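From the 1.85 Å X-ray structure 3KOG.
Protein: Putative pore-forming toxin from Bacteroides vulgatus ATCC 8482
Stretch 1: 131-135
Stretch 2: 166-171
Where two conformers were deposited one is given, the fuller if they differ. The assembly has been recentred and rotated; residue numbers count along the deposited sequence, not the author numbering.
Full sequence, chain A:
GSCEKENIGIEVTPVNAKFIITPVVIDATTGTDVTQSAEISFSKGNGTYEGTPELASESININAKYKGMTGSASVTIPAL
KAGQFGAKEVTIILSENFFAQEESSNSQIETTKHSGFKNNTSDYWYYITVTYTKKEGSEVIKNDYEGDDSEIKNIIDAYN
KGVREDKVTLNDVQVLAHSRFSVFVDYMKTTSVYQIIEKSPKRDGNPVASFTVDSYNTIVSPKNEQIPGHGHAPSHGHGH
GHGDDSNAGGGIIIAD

Stretch 1 131-135: TYTKK
Stretch 2, residues 166-171: DKVTLN

Two pairs of backbone hydrogen bonds join the strands. Tyr 132 and Val 168 form the tighter pair: Tyr 132 N donates to Val 168 O at 2.7 Å (N-H...O 169°), and Val 168 N donates to Tyr 132 O, also at 2.7 Å (162°). Lys 134 N reaches Asp 166 O at 2.8 Å (143°), while Asp 166 N reaches Lys 134 O at 3.1 Å (138°), so this second pair is more bent. The strands run antiparallel, with 137° between their N-to-C directions and a closest axial approach of 4.5 Å; the register pairs Thr 131 with Thr 169 through Lys 134 with Asp 166. CA-CA separations are 5.3 Å for Tyr 132-Val 168 and 5.2 Å for Lys 134-Asp 166, against 4.1 Å for the non-hydrogen-bonded pair Thr 131-Thr 169 and 4.4 Å for Thr 133-Lys 167. Extended phi/psi values, from -73/112 at Lys 134 to -151/134 at Asp 166, alternate the side chains between faces. CA-H...O contacts supplement the ladder: Thr 131 CA lies 3.2 Å from Val 168 O, and Lys 167 CA 3.3 Å from Tyr 132 O.

On the face carrying Thr 131, Thr 133, Lys 167 and Thr 169, Thr 131 OG1 and Thr 169 OG1 hydrogen-bond at 3.2 Å; both threonines are m, and either hydroxyl could donate. These small polar side chains suit an exposed position.

Tyr 132, Lys 134, Asp 166 and Val 168 lie on the other face, where Tyr 132 and Val 168 form the apolar contact. Tyr 132, buried, adopts chi1 86° (p) and chi2 89°, which lays its ring against Val 168 (t). Val 168 CB sits 3.9 Å from the Tyr 132 ring centroid, 28° off the normal, a CH-pi contact; Tyr 132 CE2 meets Val 168 CG1 at 3.3 Å. The CA-to-CB bond of Leu 170 (m, t) runs sideways to the other strand, yet CD1 at the end of its side chain comes within 4.2 Å of Tyr 132 CE2. The extended Lys 134 (t, t, t), modelled to CE, contributes aliphatic packing, its CB lying 4.0 Å from Val 168 CG2. Altogether 480 Å² is buried; Lys 135 and Asn 171 add none.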

# COMPACT_ATOMS: atom_id res chain seq x y z
N THR A 131 -15.11 -5.63 9.52
CA THR A 131 -13.88 -6.32 9.82
C THR A 131 -13.41 -7.07 8.59
O THR A 131 -14.17 -7.80 7.94
CB THR A 131 -14.03 -7.24 11.04
OG1 THR A 131 -14.60 -6.48 12.12
CG2 THR A 131 -12.66 -7.75 11.47
N TYR A 132 -12.13 -6.87 8.25
CA TYR A 132 -11.56 -7.33 6.98
C TYR A 132 -10.21 -8.00 7.26
O TYR A 132 -9.54 -7.64 8.25
CB TYR A 132 -11.54 -6.16 5.92
CG TYR A 132 -10.34 -5.17 5.89
CD1 TYR A 132 -9.24 -5.45 5.11
CD2 TYR A 132 -10.35 -3.94 6.56
CE1 TYR A 132 -8.13 -4.59 5.05
CE2 TYR A 132 -9.23 -3.04 6.49
CZ TYR A 132 -8.12 -3.38 5.73
OH TYR A 132 -6.95 -2.58 5.61
N THR A 133 -9.84 -8.99 6.44
CA THR A 133 -8.47 -9.54 6.42
C THR A 133 -7.50 -8.79 5.46
O THR A 133 -7.60 -8.91 4.25
CB THR A 133 -8.43 -11.02 6.00
OG1 THR A 133 -9.43 -11.76 6.70
CG2 THR A 133 -7.07 -11.59 6.32
N LYS A 134 -6.56 -8.04 6.04
CA LYS A 134 -5.44 -7.38 5.35
C LYS A 134 -4.37 -8.42 4.90
O LYS A 134 -3.72 -9.04 5.76
CB LYS A 134 -4.84 -6.37 6.34
CG LYS A 134 -3.88 -5.28 5.84
CD LYS A 134 -3.15 -4.66 7.08
CE LYS A 134 -2.44 -3.31 6.83
N LYS A 135 -4.22 -8.63 3.57
CA LYS A 135 -3.10 -9.40 3.00
C LYS A 135 -2.00 -8.40 2.65
O LYS A 135 -2.26 -7.41 1.95
CB LYS A 135 -3.54 -10.20 1.76
CG LYS A 135 -2.42 -11.16 1.23
CD LYS A 135 -2.78 -11.81 -0.14
CE LYS A 135 -1.86 -13.00 -0.46
NZ LYS A 135 -2.30 -13.86 -1.62
N ASP A 166 -3.83 -10.38 8.57
CA ASP A 166 -4.15 -9.69 9.82
C ASP A 166 -5.59 -9.17 9.72
O ASP A 166 -5.98 -8.60 8.69
CB ASP A 166 -3.19 -8.51 10.06
CG ASP A 166 -1.77 -8.94 10.45
OD1 ASP A 166 -1.00 -9.32 9.56
OD2 ASP A 166 -1.41 -8.85 11.65
N LYS A 167 -6.39 -9.37 10.76
CA LYS A 167 -7.75 -8.85 10.75
C LYS A 167 -7.68 -7.37 11.14
O LYS A 167 -6.91 -6.99 12.02
CB LYS A 167 -8.68 -9.65 11.68
CG LYS A 167 -8.88 -11.12 11.25
CD LYS A 167 -10.25 -11.68 11.67
CE LYS A 167 -10.33 -13.21 11.48
N VAL A 168 -8.45 -6.54 10.44
CA VAL A 168 -8.49 -5.10 10.68
C VAL A 168 -9.96 -4.80 10.81
O VAL A 168 -10.78 -5.47 10.17
CB VAL A 168 -7.90 -4.27 9.49
CG1 VAL A 168 -8.30 -2.81 9.60
CG2 VAL A 168 -6.38 -4.40 9.43
N THR A 169 -10.31 -3.84 11.67
CA THR A 169 -11.70 -3.53 11.93
C THR A 169 -11.91 -2.05 11.86
O THR A 169 -11.31 -1.30 12.64
CB THR A 169 -12.14 -4.01 13.33
OG1 THR A 169 -11.88 -5.41 13.45
CG2 THR A 169 -13.63 -3.75 13.53
N LEU A 170 -12.76 -1.63 10.91
CA LEU A 170 -13.22 -0.25 10.81
C LEU A 170 -14.66 -0.22 11.38
O LEU A 170 -15.51 -1.02 10.98
CB LEU A 170 -13.12 0.23 9.36
CG LEU A 170 -11.85 -0.23 8.60
CD1 LEU A 170 -11.81 0.21 7.13
CD2 LEU A 170 -10.62 0.26 9.33
N ASN A 171 -14.90 0.66 12.36
CA ASN A 171 -16.22 0.86 12.99
C ASN A 171 -16.94 2.12 12.45
O ASN A 171 -17.95 2.54 13.01
CB ASN A 171 -16.06 0.96 14.51